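Local coordinates for protein alpha-galactosidase (PDB 3MI6) that probably hydrolyses terminal, non-reducing alpha-D-galactose residues of alpha-D-galactosides, as a member of glycosyl hydrolase family 36, at residues Asp192-Ser197 against Arg204-His209; Phe232-Arg237 against Gly245-Phe250; Ile559-Ser564 against Ile641-Val646. All coordinates share one frame; numbering follows the deposited sequence.

From the N terminus, contact 1 (192-197 with 204-209) closes a six-residue hairpin loop that includes W200, a predicted substrate-binding residue. Contact 2 (232-237 with 245-250) then closes a second hairpin with a seven-residue loop, and contact 3 (559-564 with 641-646) closes 76 residues much later. The three are in series; none encloses or crosses another. Strands 192-197 and 233-236 are neighbours in one antiparallel sheet, so the hairpins continue each other: I194 N lies 2.9 Å from M234 O. Contact 3 joins a helix beside the barrel to a loop of the C-terminal sheet and touches contact 1, where R204 NE lies 2.8 Å from T563 OG1.

Contact 1. Residues Asp192-Ser197 against Arg204-His209; sequences DLIQFS and RHLYRH
D192 and R208 form the salt bridge at the open end of an antiparallel beta hairpin, whose strands run at 165° to each other on the border of the large N-terminal sheet. Backbone bonds define the register: L193 pairs with H209 and Q195 with Y207, each through two N-H...O bonds. Q195 N to Y207 O measures 3.0 Å, and S197 N to H205 O, 3.1 Å, continues the ladder. The non-hydrogen-bonded pairs between them are I194 with R208 and F196 with L206.

NE of R208 points at the anti lone pair of D192 OD2, 2.7 Å away and within the guanidinium plane, with an N-H...O angle of 161°. The bond from NH2 to the same oxygen is weak. I194 CD1 covers one guanidinium face toward its rim, while NH1 is taken by the carbonyl of T240.

On the sheet face of I194, F196, L206 and R208 the contacts are apolar. L206 holds CG anti to its backbone N (chi1 -172°), where it lies 3.7 Å from I194 CG2. Its CD1 is 3.5 Å from F196 CE1.

The other face carries L193, Q195, S197, H205, Y207 and H209, and there Q195 also bonds R212 and P213 of the second subunit. An N-H of Q195 NE2 is donated to S197 OG, 2.7 Å away, the hydroxyl lying near the amide plane.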
loop_
_atom_site.group_PDB
_atom_site.type_symbol
_atom_site.label_atom_id
_atom_site.label_comp_id
_atom_site.label_asym_id
_atom_site.label_seq_id
_atom_site.Cartn_x
_atom_site.Cartn_y
_atom_site.Cartn_z
ATOM N N ASP D 192 -11.444 -3.877 7.188
ATOM C CA ASP D 192 -10.221 -4.653 7.386
ATOM C C ASP D 192 -10.614 -5.618 8.464
ATOM O O ASP D 192 -11.303 -5.225 9.406
ATOM C CB ASP D 192 -9.048 -3.812 7.942
ATOM C CG ASP D 192 -8.470 -2.825 6.939
ATOM O OD1 ASP D 192 -8.650 -3.005 5.716
ATOM O OD2 ASP D 192 -7.807 -1.857 7.384
ATOM N N LEU D 193 -10.165 -6.865 8.339
ATOM C CA LEU D 193 -10.303 -7.867 9.396
ATOM C C LEU D 193 -9.076 -7.781 10.264
ATOM O O LEU D 193 -7.955 -7.863 9.762
ATOM C CB LEU D 193 -10.397 -9.276 8.799
ATOM C CG LEU D 193 -10.129 -10.476 9.706
ATOM C CD1 LEU D 193 -11.084 -10.481 10.864
ATOM C CD2 LEU D 193 -10.258 -11.729 8.903
ATOM N N ILE D 194 -9.288 -7.619 11.562
ATOM C CA ILE D 194 -8.205 -7.520 12.516
ATOM C C ILE D 194 -8.274 -8.743 13.424
ATOM O O ILE D 194 -9.283 -8.976 14.092
ATOM C CB ILE D 194 -8.332 -6.239 13.345
ATOM C CG1 ILE D 194 -8.341 -5.027 12.413
ATOM C CG2 ILE D 194 -7.197 -6.124 14.353
ATOM C CD1 ILE D 194 -8.592 -3.693 13.121
ATOM N N GLN D 195 -7.197 -9.525 13.446
ATOM C CA GLN D 195 -7.169 -10.797 14.163
ATOM C C GLN D 195 -5.985 -10.778 15.091
ATOM O O GLN D 195 -5.191 -9.846 15.075
ATOM C CB GLN D 195 -7.035 -11.965 13.194
ATOM C CG GLN D 195 -5.837 -11.796 12.296
ATOM C CD GLN D 195 -5.782 -12.820 11.204
ATOM O OE1 GLN D 195 -6.444 -12.686 10.175
ATOM N NE2 GLN D 195 -4.968 -13.846 11.404
ATOM N N PHE D 196 -5.879 -11.812 15.913
ATOM C CA PHE D 196 -4.797 -11.895 16.862
ATOM C C PHE D 196 -4.195 -13.290 16.856
ATOM O O PHE D 196 -4.677 -14.205 17.499
ATOM C CB PHE D 196 -5.256 -11.390 18.230
ATOM C CG PHE D 196 -5.630 -9.950 18.206
ATOM C CD1 PHE D 196 -4.672 -8.967 18.451
ATOM C CD2 PHE D 196 -6.915 -9.563 17.858
ATOM C CE1 PHE D 196 -5.005 -7.623 18.395
ATOM C CE2 PHE D 196 -7.257 -8.236 17.790
ATOM C CZ PHE D 196 -6.303 -7.261 18.064
ATOM N N SER D 197 -3.138 -13.438 16.083
ATOM C CA SER D 197 -2.570 -14.728 15.806
ATOM C C SER D 197 -1.179 -14.805 16.410
ATOM O O SER D 197 -0.524 -13.778 16.599
ATOM C CB SER D 197 -2.507 -14.895 14.292
ATOM O OG SER D 197 -3.707 -14.392 13.712
ATOM N N ARG D 204 -0.911 -13.659 20.206
ATOM C CA ARG D 204 -1.783 -12.525 19.943
ATOM C C ARG D 204 -1.158 -11.279 19.319
ATOM O O ARG D 204 -1.585 -10.173 19.621
ATOM C CB ARG D 204 -2.563 -12.162 21.218
ATOM C CG ARG D 204 -3.673 -13.158 21.522
ATOM C CD ARG D 204 -4.477 -12.808 22.754
ATOM N NE ARG D 204 -3.659 -12.906 23.957
ATOM C CZ ARG D 204 -3.208 -14.055 24.465
ATOM N NH1 ARG D 204 -3.492 -15.210 23.859
ATOM N NH2 ARG D 204 -2.459 -14.050 25.569
ATOM N N HIS D 205 -0.188 -11.433 18.423
ATOM C CA HIS D 205 0.230 -10.281 17.606
ATOM C C HIS D 205 -0.939 -9.875 16.696
ATOM O O HIS D 205 -1.694 -10.732 16.230
ATOM C CB HIS D 205 1.466 -10.612 16.759
ATOM C CG HIS D 205 2.713 -10.822 17.562
ATOM N ND1 HIS D 205 3.974 -10.572 17.057
ATOM C CD2 HIS D 205 2.893 -11.239 18.842
ATOM C CE1 HIS D 205 4.877 -10.839 17.988
ATOM N NE2 HIS D 205 4.248 -11.245 19.080
ATOM N N LEU D 206 -1.072 -8.575 16.431
ATOM C CA LEU D 206 -2.176 -8.045 15.636
ATOM C C LEU D 206 -1.905 -8.119 14.118
ATOM O O LEU D 206 -0.821 -7.788 13.652
ATOM C CB LEU D 206 -2.448 -6.612 16.069
ATOM C CG LEU D 206 -3.673 -5.876 15.523
ATOM C CD1 LEU D 206 -4.040 -4.804 16.514
ATOM C CD2 LEU D 206 -3.463 -5.261 14.135
ATOM N N TYR D 207 -2.887 -8.587 13.357
ATOM C CA TYR D 207 -2.772 -8.639 11.901
ATOM C C TYR D 207 -3.979 -7.927 11.323
ATOM O O TYR D 207 -5.089 -8.057 11.832
ATOM C CB TYR D 207 -2.692 -10.074 11.380
ATOM C CG TYR D 207 -1.414 -10.755 11.724
ATOM C CD1 TYR D 207 -0.310 -10.671 10.880
ATOM C CD2 TYR D 207 -1.278 -11.466 12.912
ATOM C CE1 TYR D 207 0.897 -11.300 11.203
ATOM C CE2 TYR D 207 -0.070 -12.094 13.243
ATOM C CZ TYR D 207 1.008 -12.005 12.378
ATOM O OH TYR D 207 2.205 -12.617 12.700
ATOM N N ARG D 208 -3.762 -7.139 10.279
ATOM C CA ARG D 208 -4.814 -6.262 9.792
ATOM C C ARG D 208 -4.868 -6.349 8.272
ATOM O O ARG D 208 -3.939 -5.932 7.597
ATOM C CB ARG D 208 -4.585 -4.826 10.283
ATOM C CG ARG D 208 -5.513 -3.791 9.625
ATOM C CD ARG D 208 -5.643 -2.477 10.397
ATOM N NE ARG D 208 -6.739 -1.673 9.861
ATOM C CZ ARG D 208 -7.251 -0.601 10.456
ATOM N NH1 ARG D 208 -6.793 -0.169 11.616
ATOM N NH2 ARG D 208 -8.246 0.036 9.898
ATOM N N HIS D 209 -5.937 -6.938 7.748
ATOM C CA HIS D 209 -6.063 -7.182 6.303
ATOM C C HIS D 209 -7.450 -6.792 5.761
ATOM O O HIS D 209 -8.480 -6.969 6.421
ATOM C CB HIS D 209 -5.720 -8.651 5.957
ATOM C CG HIS D 209 -4.276 -8.997 6.165
ATOM N ND1 HIS D 209 -3.766 -9.381 7.388
ATOM C CD2 HIS D 209 -3.226 -8.976 5.312
ATOM C CE1 HIS D 209 -2.468 -9.589 7.279
ATOM N NE2 HIS D 209 -2.116 -9.353 6.029
HETATM O O HOH W 1 -3.112 -16.000 19.285
#

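Contact 2. Residues Phe232-Arg237 against Gly245-Phe250; sequences FMMLAR and GAVFGF
F232 swings CG anti to its backbone N (chi1 173°), while F250 keeps CG anti to its carbonyl carbon (chi1 -55°). The F232 ring lies beside the F250 backbone, and the F250 side chain is on the same sheet face as M233. The frame is an antiparallel beta hairpin, strands 233-236 and 247-250, in the large sheet of the N-terminal domain.

Five backbone bonds fix the register. M233 pairs with F250 and L235 with F248, each through two bonds; F248 N to L235 O measures 2.9 Å. R237 N to A246 O, 3.1 Å, extends the ladder toward the loop. M234 with G249 and A236 with V247 are the non-hydrogen-bonded pairs.

On the face of M233, L235, F248 and F250, selenomethionine M233 lays CG 3.9 Å from F250 CB. Its selenium stands 5.4 Å from the centre of the F250 ring, 37° off the ring normal, an oblique Met-aromatic contact. L235 CG approaches the same ring at CE1, 4.3 Å away. Strand 258-264 meets this face as well, through D260 and I262.

The opposite face carries M234, A236 and V247 and turns toward helix 305-319. V247 CG2 packs on M234 CB at 4.0 Å. G249, without a side chain, presents its CA to F232 CE1, and the F232 side chain also touches M312 and Y567. An alanine in place of F232 would remove the ring and probably open a gap beside G249 CA and F250 O. The ring borders that carbonyl closely: F232 CD1 lies 3.2 Å from F250 O, which at the same time accepts the N-H of M233.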
loop_
_atom_site.group_PDB
_atom_site.type_symbol
_atom_site.label_atom_id
_atom_site.label_comp_id
_atom_site.label_asym_id
_atom_site.label_seq_id
_atom_site.Cartn_x
_atom_site.Cartn_y
_atom_site.Cartn_z
ATOM N N PHE D 232 -11.279 -13.363 19.731
ATOM C CA PHE D 232 -11.624 -11.955 19.511
ATOM C C PHE D 232 -11.142 -11.364 18.180
ATOM O O PHE D 232 -9.984 -11.520 17.797
ATOM C CB PHE D 232 -11.089 -11.081 20.636
ATOM C CG PHE D 232 -11.268 -9.635 20.378
ATOM C CD1 PHE D 232 -12.537 -9.071 20.422
ATOM C CD2 PHE D 232 -10.186 -8.836 20.051
ATOM C CE1 PHE D 232 -12.722 -7.717 20.161
ATOM C CE2 PHE D 232 -10.352 -7.478 19.798
ATOM C CZ PHE D 232 -11.624 -6.912 19.851
HETATM N N MSE D 233 -12.015 -10.649 17.489
HETATM C CA MSE D 233 -11.636 -10.064 16.207
HETATM C C MSE D 233 -12.370 -8.762 16.005
HETATM O O MSE D 233 -13.322 -8.475 16.730
HETATM C CB MSE D 233 -12.002 -11.009 15.076
HETATM C CG MSE D 233 -13.483 -11.269 14.981
HETATM SE SE MSE D 233 -13.990 -12.321 13.423
HETATM C CE MSE D 233 -14.292 -10.891 12.148
HETATM N N MSE D 234 -11.943 -7.985 15.010
HETATM C CA MSE D 234 -12.593 -6.716 14.703
HETATM C C MSE D 234 -12.813 -6.565 13.219
HETATM O O MSE D 234 -12.069 -7.144 12.414
HETATM C CB MSE D 234 -11.770 -5.551 15.223
HETATM C CG MSE D 234 -11.575 -5.602 16.717
HETATM SE SE MSE D 234 -10.624 -4.077 17.478
HETATM C CE MSE D 234 -8.897 -4.390 16.627
ATOM N N LEU D 235 -13.865 -5.828 12.857
ATOM C CA LEU D 235 -14.016 -5.336 11.493
ATOM C C LEU D 235 -13.887 -3.829 11.539
ATOM O O LEU D 235 -14.793 -3.143 12.028
ATOM C CB LEU D 235 -15.382 -5.676 10.914
ATOM C CG LEU D 235 -15.705 -7.039 10.314
ATOM C CD1 LEU D 235 -16.936 -6.880 9.438
ATOM C CD2 LEU D 235 -14.545 -7.565 9.503
ATOM N N ALA D 236 -12.769 -3.303 11.049
ATOM C CA ALA D 236 -12.589 -1.860 11.049
ATOM C C ALA D 236 -12.822 -1.290 9.658
ATOM O O ALA D 236 -12.529 -1.941 8.650
ATOM C CB ALA D 236 -11.210 -1.498 11.550
ATOM N N ARG D 237 -13.373 -0.082 9.599
ATOM C CA ARG D 237 -13.352 0.662 8.359
ATOM C C ARG D 237 -11.871 0.926 8.098
ATOM O O ARG D 237 -11.069 0.900 9.045
ATOM C CB ARG D 237 -14.140 1.952 8.515
ATOM C CG ARG D 237 -15.645 1.743 8.574
ATOM C CD ARG D 237 -16.175 1.180 7.259
ATOM N NE ARG D 237 -17.625 1.308 7.146
ATOM C CZ ARG D 237 -18.354 0.718 6.204
ATOM N NH1 ARG D 237 -17.771 -0.061 5.301
ATOM N NH2 ARG D 237 -19.670 0.894 6.178
ATOM N N GLY D 245 -12.969 6.516 14.501
ATOM C CA GLY D 245 -13.525 5.685 13.434
ATOM C C GLY D 245 -14.296 4.413 13.778
ATOM O O GLY D 245 -14.190 3.855 14.882
ATOM N N ALA D 246 -15.062 3.952 12.788
ATOM C CA ALA D 246 -16.025 2.851 12.929
ATOM C C ALA D 246 -15.376 1.487 12.971
ATOM O O ALA D 246 -14.454 1.210 12.219
ATOM C CB ALA D 246 -17.008 2.880 11.790
ATOM N N VAL D 247 -15.907 0.618 13.820
ATOM C CA VAL D 247 -15.339 -0.709 14.042
ATOM C C VAL D 247 -16.279 -1.616 14.825
ATOM O O VAL D 247 -16.867 -1.208 15.823
ATOM C CB VAL D 247 -14.025 -0.646 14.824
ATOM C CG1 VAL D 247 -14.143 0.290 16.042
ATOM C CG2 VAL D 247 -13.641 -2.043 15.260
ATOM N N PHE D 248 -16.420 -2.849 14.355
ATOM C CA PHE D 248 -17.150 -3.876 15.082
ATOM C C PHE D 248 -16.191 -4.774 15.833
ATOM O O PHE D 248 -15.068 -5.008 15.398
ATOM C CB PHE D 248 -17.953 -4.711 14.108
ATOM C CG PHE D 248 -19.059 -3.957 13.456
ATOM C CD1 PHE D 248 -18.862 -3.339 12.235
ATOM C CD2 PHE D 248 -20.293 -3.847 14.073
ATOM C CE1 PHE D 248 -19.897 -2.642 11.628
ATOM C CE2 PHE D 248 -21.315 -3.142 13.480
ATOM C CZ PHE D 248 -21.122 -2.542 12.252
ATOM N N GLY D 249 -16.642 -5.272 16.972
ATOM C CA GLY D 249 -15.847 -6.176 17.779
ATOM C C GLY D 249 -16.646 -7.417 18.075
ATOM O O GLY D 249 -17.821 -7.338 18.397
ATOM N N PHE D 250 -16.015 -8.572 17.962
ATOM C CA PHE D 250 -16.708 -9.825 18.204
ATOM C C PHE D 250 -15.900 -10.659 19.168
ATOM O O PHE D 250 -14.721 -10.915 18.927
ATOM C CB PHE D 250 -16.858 -10.609 16.895
ATOM C CG PHE D 250 -17.526 -9.839 15.801
ATOM C CD1 PHE D 250 -16.836 -8.872 15.096
ATOM C CD2 PHE D 250 -18.835 -10.085 15.471
ATOM C CE1 PHE D 250 -17.445 -8.166 14.091
ATOM C CE2 PHE D 250 -19.453 -9.371 14.457
ATOM C CZ PHE D 250 -18.755 -8.409 13.769
#

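Contact 3. Residues Ile559-Ser564 against Ile641-Val646; sequences IQFGTS and IDSPFV
F561 and P644 make the closely packed half of this contact. The phenylalanine reaches out from helix 553-566 with CG anti to its backbone N (chi1 -155°), and P644 CD sits over the centre of its ring in a CH-pi contact, 3.6 Å from the centroid and 8° off the normal. CG of the same proline lies over one face of F645, toward the rim, so the pyrrolidine is packed against both aromatic rings. F645 meets the helix with its ring edge: CD2 comes 3.8 Å from F561 CD1, and CE2 is 3.9 Å from G562 N, the two phenylalanine side chains passing one another in antiparallel fashion. Beyond the proline, S643 OG and D642 O border the F561 ring obliquely.

The other side is looser. The two segments share no hydrogen bond, and together they bury a modest 234 Å². D642 directs its CB away from the helix, its carboxylate bonding S653 instead, while V646 is exposed to solvent and does not touch the helix.

The loop holds its own shape. S643 OG accepts from F645 N at 3.0 Å, an ST turn, and V646 N bonds S643 O at 3.2 Å. The contact thus packs a type I beta turn, S643 to V646, on the loop between strands 637-640 and 651-657 of the C-terminal sheet, against a helix flanking the (beta/alpha)8 barrel.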
loop_
_atom_site.group_PDB
_atom_site.type_symbol
_atom_site.label_atom_id
_atom_site.label_comp_id
_atom_site.label_asym_id
_atom_site.label_seq_id
_atom_site.Cartn_x
_atom_site.Cartn_y
_atom_site.Cartn_z
ATOM N N ILE D 559 2.950 -8.747 23.100
ATOM C CA ILE D 559 1.883 -9.643 23.546
ATOM C C ILE D 559 0.779 -8.907 24.310
ATOM O O ILE D 559 -0.409 -9.126 24.068
ATOM C CB ILE D 559 2.431 -10.808 24.384
ATOM C CG1 ILE D 559 3.364 -11.665 23.528
ATOM C CG2 ILE D 559 1.299 -11.679 24.852
ATOM C CD1 ILE D 559 4.193 -12.687 24.276
ATOM N N GLN D 560 1.175 -8.019 25.215
ATOM C CA GLN D 560 0.218 -7.225 25.985
ATOM C C GLN D 560 -0.524 -6.173 25.138
ATOM O O GLN D 560 -1.748 -5.995 25.255
ATOM C CB GLN D 560 0.901 -6.608 27.201
ATOM C CG GLN D 560 1.383 -7.676 28.179
ATOM C CD GLN D 560 2.152 -7.110 29.371
ATOM O OE1 GLN D 560 3.019 -7.781 29.944
ATOM N NE2 GLN D 560 1.832 -5.875 29.751
ATOM N N PHE D 561 0.212 -5.492 24.270
ATOM C CA PHE D 561 -0.413 -4.535 23.390
ATOM C C PHE D 561 -1.552 -5.219 22.643
ATOM O O PHE D 561 -2.674 -4.723 22.631
ATOM C CB PHE D 561 0.597 -3.977 22.401
ATOM C CG PHE D 561 0.229 -2.625 21.869
ATOM C CD1 PHE D 561 -0.462 -2.503 20.682
ATOM C CD2 PHE D 561 0.576 -1.474 22.564
ATOM C CE1 PHE D 561 -0.788 -1.262 20.201
ATOM C CE2 PHE D 561 0.245 -0.247 22.082
ATOM C CZ PHE D 561 -0.438 -0.141 20.901
ATOM N N GLY D 562 -1.266 -6.359 22.022
ATOM C CA GLY D 562 -2.279 -7.087 21.283
ATOM C C GLY D 562 -3.410 -7.585 22.170
ATOM O O GLY D 562 -4.589 -7.440 21.837
ATOM N N THR D 563 -3.067 -8.165 23.312
ATOM C CA THR D 563 -4.098 -8.677 24.197
ATOM C C THR D 563 -5.102 -7.580 24.594
ATOM O O THR D 563 -6.310 -7.836 24.658
ATOM C CB THR D 563 -3.486 -9.385 25.429
ATOM O OG1 THR D 563 -2.653 -10.464 24.982
ATOM C CG2 THR D 563 -4.575 -9.940 26.335
ATOM N N SER D 564 -4.615 -6.360 24.824
ATOM C CA SER D 564 -5.472 -5.252 25.274
ATOM C C SER D 564 -6.640 -4.888 24.345
ATOM O O SER D 564 -7.647 -4.341 24.798
ATOM C CB SER D 564 -4.645 -4.003 25.576
ATOM O OG SER D 564 -4.030 -3.506 24.403
ATOM N N ILE D 641 -1.347 4.057 22.647
ATOM C CA ILE D 641 -0.922 5.250 21.948
ATOM C C ILE D 641 -0.081 4.833 20.729
ATOM O O ILE D 641 -0.628 4.612 19.643
ATOM C CB ILE D 641 -0.189 6.233 22.943
ATOM C CG1 ILE D 641 -1.182 6.753 23.987
ATOM C CG2 ILE D 641 0.470 7.419 22.237
ATOM C CD1 ILE D 641 -0.549 7.487 25.133
ATOM N N ASP D 642 1.233 4.711 20.920
ATOM C CA ASP D 642 2.158 4.256 19.880
ATOM C C ASP D 642 2.166 2.725 19.790
ATOM O O ASP D 642 2.306 2.039 20.814
ATOM C CB ASP D 642 3.578 4.770 20.178
ATOM C CG ASP D 642 3.659 6.300 20.192
ATOM O OD1 ASP D 642 3.565 6.887 19.082
ATOM O OD2 ASP D 642 3.827 6.913 21.294
ATOM N N SER D 643 2.044 2.193 18.574
ATOM C CA SER D 643 1.865 0.751 18.372
ATOM C C SER D 643 3.032 0.038 17.712
ATOM O O SER D 643 3.479 0.454 16.653
ATOM C CB SER D 643 0.637 0.501 17.517
ATOM O OG SER D 643 0.547 -0.869 17.193
ATOM N N PRO D 644 3.505 -1.065 18.315
ATOM C CA PRO D 644 4.592 -1.866 17.746
ATOM C C PRO D 644 4.124 -2.602 16.503
ATOM O O PRO D 644 4.921 -3.296 15.867
ATOM C CB PRO D 644 4.854 -2.897 18.833
ATOM C CG PRO D 644 3.543 -3.084 19.440
ATOM C CD PRO D 644 2.930 -1.719 19.499
ATOM N N PHE D 645 2.844 -2.454 16.164
ATOM C CA PHE D 645 2.282 -3.123 14.996
ATOM C C PHE D 645 2.055 -2.177 13.824
ATOM O O PHE D 645 1.550 -2.599 12.779
ATOM C CB PHE D 645 0.979 -3.826 15.361
ATOM C CG PHE D 645 1.132 -4.861 16.424
ATOM C CD1 PHE D 645 1.819 -6.038 16.176
ATOM C CD2 PHE D 645 0.575 -4.673 17.684
ATOM C CE1 PHE D 645 1.948 -7.017 17.179
ATOM C CE2 PHE D 645 0.703 -5.656 18.696
ATOM C CZ PHE D 645 1.387 -6.814 18.443
ATOM N N VAL D 646 2.426 -0.906 14.002
ATOM C CA VAL D 646 2.220 0.138 13.001
ATOM C C VAL D 646 3.648 0.546 12.743
ATOM O O VAL D 646 4.503 0.401 13.643
ATOM C CB VAL D 646 1.241 1.234 13.494
ATOM C CG1 VAL D 646 1.283 2.446 12.566
ATOM C CG2 VAL D 646 -0.167 0.708 13.633
#